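Local coordinates for conjugal transfer protein TRWB (Escherichia coli, PDB 1E9R) that serves as the coupling protein of bacterial conjugation, probably linking DNA processing to transport as a ring-shaped, P-loop NTPase-type motor that handles the transferred DNA, at residues L73-V87 and P277-A289. Numbering follows the deposited sequence.
Sequences LAYTGLLRGDRMVIV and PKRRLWLFIDELA
Two guanidinium groups lie flat on each other where R80 meets R280, planes 5° apart and centres 4.3 Å from one another. Such a stack of like charges is expected to need an anion, and D82 supplies it. R80 grips this carboxylate side-on in its own guanidinium plane, NE to OD1 and NH2 to OD2, while OD1 sits over one face of the R280 group, 3.3 Å from R280 NH1, a salt bridge of charges alone. At the edge of the W282 ring, NE1 gives D82 OD2 a nearly straight 2.9 Å bond; it and R80 NH2 approach from the same face of the carboxylate, tilted out of its plane. An alanine in place of D82 would probably leave the indole N-H without its acceptor and the stacked arginines without the charge that offsets them, although R80 also pairs with E52. A74 CB makes a CH-pi contact over one face of the F284 ring, and L73 CB meets its edge. Here helix 66-79, which follows a probable Walker A loop, packs on the central sheet of a P-loop NTPase fold, whose parallel strands 83-89 and 281-285 are joined by backbone hydrogen bonds, W282 and F284 N giving to R83 and V85 O, V85 and V87 N to W282 and F284 O. M84 CG sits between its backbone N and carbonyl carbon (chi1 50°), and the chain beyond carries SD into oblique Met-aromatic contacts with W282 and F284.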
# COMPACT_ATOMS: atom_id res chain seq x y z
N LEU B 73 -13.63 -7.16 -38.37
CA LEU B 73 -14.10 -8.38 -37.75
C LEU B 73 -15.62 -8.49 -37.81
O LEU B 73 -16.17 -9.55 -38.14
CB LEU B 73 -13.64 -8.43 -36.30
CG LEU B 73 -12.83 -9.64 -35.88
CD1 LEU B 73 -12.40 -9.47 -34.46
CD2 LEU B 73 -13.65 -10.90 -36.04
N ALA B 74 -16.31 -7.40 -37.49
CA ALA B 74 -17.78 -7.38 -37.50
C ALA B 74 -18.30 -7.62 -38.91
O ALA B 74 -19.24 -8.40 -39.12
CB ALA B 74 -18.27 -6.03 -36.97
N TYR B 75 -17.69 -6.93 -39.88
CA TYR B 75 -18.06 -7.06 -41.28
C TYR B 75 -17.96 -8.51 -41.76
O TYR B 75 -18.94 -9.07 -42.25
CB TYR B 75 -17.14 -6.18 -42.12
CG TYR B 75 -17.31 -6.37 -43.60
CD1 TYR B 75 -18.58 -6.29 -44.20
CD2 TYR B 75 -16.21 -6.61 -44.42
CE1 TYR B 75 -18.74 -6.44 -45.57
CE2 TYR B 75 -16.36 -6.76 -45.80
CZ TYR B 75 -17.62 -6.68 -46.37
OH TYR B 75 -17.76 -6.84 -47.73
N THR B 76 -16.79 -9.10 -41.62
CA THR B 76 -16.59 -10.48 -42.05
C THR B 76 -17.53 -11.44 -41.33
O THR B 76 -17.87 -12.51 -41.86
CB THR B 76 -15.11 -10.90 -41.84
OG1 THR B 76 -14.77 -10.83 -40.45
CG2 THR B 76 -14.20 -10.00 -42.61
N GLY B 77 -17.95 -11.07 -40.13
CA GLY B 77 -18.86 -11.91 -39.37
C GLY B 77 -20.26 -11.77 -39.93
O GLY B 77 -21.06 -12.71 -39.88
N LEU B 78 -20.57 -10.59 -40.45
CA LEU B 78 -21.88 -10.34 -41.03
C LEU B 78 -21.97 -11.05 -42.37
O LEU B 78 -23.02 -11.54 -42.76
CB LEU B 78 -22.10 -8.85 -41.24
CG LEU B 78 -22.29 -8.04 -39.96
CD1 LEU B 78 -22.11 -6.57 -40.26
CD2 LEU B 78 -23.66 -8.34 -39.38
N LEU B 79 -20.85 -11.10 -43.08
CA LEU B 79 -20.82 -11.78 -44.36
C LEU B 79 -21.13 -13.26 -44.15
O LEU B 79 -21.69 -13.91 -45.01
CB LEU B 79 -19.45 -11.65 -45.02
CG LEU B 79 -19.05 -10.26 -45.46
CD1 LEU B 79 -17.70 -10.34 -46.13
CD2 LEU B 79 -20.08 -9.68 -46.42
N ARG B 80 -20.75 -13.77 -42.98
CA ARG B 80 -20.99 -15.17 -42.65
C ARG B 80 -22.40 -15.36 -42.08
O ARG B 80 -22.84 -16.48 -41.83
CB ARG B 80 -19.93 -15.64 -41.64
CG ARG B 80 -19.89 -17.14 -41.43
CD ARG B 80 -18.73 -17.55 -40.55
NE ARG B 80 -18.89 -17.09 -39.17
CZ ARG B 80 -18.00 -17.30 -38.21
NH1 ARG B 80 -16.89 -17.97 -38.47
NH2 ARG B 80 -18.22 -16.85 -36.98
N GLY B 81 -23.10 -14.25 -41.87
CA GLY B 81 -24.46 -14.29 -41.36
C GLY B 81 -24.61 -14.42 -39.86
O GLY B 81 -25.65 -14.85 -39.37
N ASP B 82 -23.57 -14.05 -39.12
CA ASP B 82 -23.60 -14.14 -37.66
C ASP B 82 -24.40 -13.01 -37.03
O ASP B 82 -24.47 -11.91 -37.57
CB ASP B 82 -22.16 -14.09 -37.12
CG ASP B 82 -21.38 -15.36 -37.39
OD1 ASP B 82 -21.52 -15.94 -38.49
OD2 ASP B 82 -20.62 -15.79 -36.50
N ARG B 83 -25.03 -13.29 -35.89
CA ARG B 83 -25.78 -12.26 -35.17
C ARG B 83 -24.80 -11.59 -34.21
O ARG B 83 -23.88 -12.24 -33.70
CB ARG B 83 -26.93 -12.86 -34.36
CG ARG B 83 -28.14 -13.29 -35.16
CD ARG B 83 -29.29 -13.68 -34.24
NE ARG B 83 -29.99 -12.52 -33.69
CZ ARG B 83 -30.82 -12.58 -32.65
NH1 ARG B 83 -31.03 -13.74 -32.04
NH2 ARG B 83 -31.46 -11.49 -32.23
N MET B 84 -24.99 -10.30 -33.96
CA MET B 84 -24.10 -9.59 -33.05
C MET B 84 -24.70 -8.34 -32.40
O MET B 84 -25.64 -7.73 -32.91
CB MET B 84 -22.82 -9.22 -33.79
CG MET B 84 -23.05 -8.54 -35.12
SD MET B 84 -21.64 -8.73 -36.23
CE MET B 84 -21.22 -7.10 -36.46
N VAL B 85 -24.15 -7.99 -31.24
CA VAL B 85 -24.55 -6.80 -30.50
C VAL B 85 -23.30 -5.92 -30.57
O VAL B 85 -22.20 -6.39 -30.29
CB VAL B 85 -24.86 -7.11 -29.03
CG1 VAL B 85 -25.15 -5.83 -28.29
CG2 VAL B 85 -26.04 -8.04 -28.94
N ILE B 86 -23.47 -4.66 -30.94
CA ILE B 86 -22.33 -3.77 -31.07
C ILE B 86 -22.47 -2.49 -30.24
O ILE B 86 -23.46 -1.76 -30.36
CB ILE B 86 -22.13 -3.35 -32.55
CG1 ILE B 86 -21.97 -4.60 -33.41
CG2 ILE B 86 -20.93 -2.45 -32.68
CD1 ILE B 86 -21.94 -4.31 -34.91
N VAL B 87 -21.47 -2.24 -29.39
CA VAL B 87 -21.44 -1.03 -28.59
C VAL B 87 -20.84 -0.09 -29.63
O VAL B 87 -19.63 -0.08 -29.88
CB VAL B 87 -20.52 -1.21 -27.36
CG1 VAL B 87 -20.41 0.09 -26.59
CG2 VAL B 87 -21.10 -2.29 -26.46
N PRO B 277 -26.71 -25.58 -30.04
CA PRO B 277 -25.35 -25.84 -30.53
C PRO B 277 -24.89 -25.01 -31.74
O PRO B 277 -23.69 -24.76 -31.90
CB PRO B 277 -25.39 -27.34 -30.83
CG PRO B 277 -26.34 -27.87 -29.80
CD PRO B 277 -27.45 -26.84 -29.86
N LYS B 278 -25.83 -24.55 -32.57
CA LYS B 278 -25.47 -23.79 -33.76
C LYS B 278 -25.49 -22.26 -33.60
O LYS B 278 -25.11 -21.53 -34.52
CB LYS B 278 -26.38 -24.16 -34.93
CG LYS B 278 -26.57 -25.67 -35.17
CD LYS B 278 -26.82 -25.97 -36.64
CE LYS B 278 -27.78 -24.98 -37.29
NZ LYS B 278 -27.88 -25.17 -38.77
N ARG B 279 -25.92 -21.79 -32.43
CA ARG B 279 -25.99 -20.35 -32.18
C ARG B 279 -24.63 -19.66 -32.09
O ARG B 279 -23.73 -20.12 -31.39
CB ARG B 279 -26.77 -20.09 -30.89
CG ARG B 279 -27.05 -18.63 -30.63
CD ARG B 279 -27.49 -18.37 -29.19
NE ARG B 279 -28.81 -18.91 -28.86
CZ ARG B 279 -29.01 -19.94 -28.04
NH1 ARG B 279 -27.99 -20.56 -27.46
NH2 ARG B 279 -30.25 -20.35 -27.80
N ARG B 280 -24.50 -18.54 -32.80
CA ARG B 280 -23.27 -17.75 -32.79
C ARG B 280 -23.66 -16.28 -32.57
O ARG B 280 -24.29 -15.67 -33.44
CB ARG B 280 -22.51 -17.85 -34.12
CG ARG B 280 -21.85 -19.18 -34.40
CD ARG B 280 -20.65 -18.95 -35.32
NE ARG B 280 -20.81 -19.38 -36.71
CZ ARG B 280 -21.86 -19.14 -37.49
NH1 ARG B 280 -22.92 -18.49 -37.03
NH2 ARG B 280 -21.87 -19.58 -38.74
N LEU B 281 -23.28 -15.73 -31.42
CA LEU B 281 -23.60 -14.35 -31.10
C LEU B 281 -22.36 -13.54 -30.70
O LEU B 281 -21.66 -13.89 -29.75
CB LEU B 281 -24.62 -14.30 -29.96
CG LEU B 281 -25.53 -13.07 -29.76
CD1 LEU B 281 -25.52 -12.68 -28.29
CD2 LEU B 281 -25.07 -11.89 -30.60
N TRP B 282 -22.10 -12.45 -31.42
CA TRP B 282 -20.95 -11.61 -31.12
C TRP B 282 -21.32 -10.43 -30.23
O TRP B 282 -22.44 -9.93 -30.28
CB TRP B 282 -20.32 -11.06 -32.41
CG TRP B 282 -19.72 -12.10 -33.29
CD1 TRP B 282 -20.38 -12.93 -34.15
CD2 TRP B 282 -18.33 -12.47 -33.37
NE1 TRP B 282 -19.50 -13.79 -34.76
CE2 TRP B 282 -18.23 -13.53 -34.30
CE3 TRP B 282 -17.17 -12.00 -32.75
CZ2 TRP B 282 -17.01 -14.13 -34.62
CZ3 TRP B 282 -15.95 -12.60 -33.07
CH2 TRP B 282 -15.89 -13.66 -33.99
N LEU B 283 -20.36 -10.00 -29.43
CA LEU B 283 -20.52 -8.85 -28.56
C LEU B 283 -19.29 -8.00 -28.80
O LEU B 283 -18.18 -8.37 -28.43
CB LEU B 283 -20.57 -9.26 -27.08
CG LEU B 283 -21.33 -8.33 -26.11
CD1 LEU B 283 -20.69 -8.44 -24.72
CD2 LEU B 283 -21.32 -6.88 -26.59
N PHE B 284 -19.48 -6.86 -29.45
CA PHE B 284 -18.38 -5.95 -29.74
C PHE B 284 -18.40 -4.79 -28.78
O PHE B 284 -19.38 -4.04 -28.75
CB PHE B 284 -18.50 -5.43 -31.18
CG PHE B 284 -18.07 -6.42 -32.21
CD1 PHE B 284 -18.95 -7.42 -32.64
CD2 PHE B 284 -16.77 -6.39 -32.72
CE1 PHE B 284 -18.54 -8.37 -33.56
CE2 PHE B 284 -16.35 -7.34 -33.65
CZ PHE B 284 -17.23 -8.34 -34.07
N ILE B 285 -17.33 -4.64 -28.01
CA ILE B 285 -17.19 -3.54 -27.05
C ILE B 285 -16.05 -2.65 -27.50
O ILE B 285 -14.89 -3.04 -27.40
CB ILE B 285 -16.87 -4.06 -25.64
CG1 ILE B 285 -17.94 -5.06 -25.20
CG2 ILE B 285 -16.77 -2.90 -24.67
CD1 ILE B 285 -17.68 -5.66 -23.85
N ASP B 286 -16.37 -1.46 -28.00
CA ASP B 286 -15.34 -0.54 -28.50
C ASP B 286 -14.22 -0.24 -27.52
O ASP B 286 -13.05 -0.24 -27.89
CB ASP B 286 -15.98 0.78 -28.92
CG ASP B 286 -16.60 1.52 -27.76
OD1 ASP B 286 -17.41 0.91 -27.02
OD2 ASP B 286 -16.28 2.72 -27.59
N GLU B 287 -14.59 0.03 -26.27
CA GLU B 287 -13.63 0.32 -25.21
C GLU B 287 -14.18 -0.28 -23.93
O GLU B 287 -15.18 0.17 -23.40
CB GLU B 287 -13.45 1.83 -25.05
CG GLU B 287 -12.62 2.23 -23.84
CD GLU B 287 -11.30 1.48 -23.75
OE1 GLU B 287 -10.49 1.58 -24.70
OE2 GLU B 287 -11.08 0.79 -22.74
N LEU B 288 -13.49 -1.30 -23.44
CA LEU B 288 -13.89 -2.02 -22.24
C LEU B 288 -13.87 -1.17 -20.95
O LEU B 288 -14.76 -1.29 -20.10
CB LEU B 288 -12.99 -3.25 -22.09
CG LEU B 288 -13.32 -4.32 -21.06
CD1 LEU B 288 -14.71 -4.84 -21.25
CD2 LEU B 288 -12.32 -5.45 -21.24
N ALA B 289 -12.86 -0.29 -20.83
CA ALA B 289 -12.71 0.56 -19.66
C ALA B 289 -13.59 1.83 -19.62
O ALA B 289 -13.51 2.60 -18.67
CB ALA B 289 -11.24 0.94 -19.48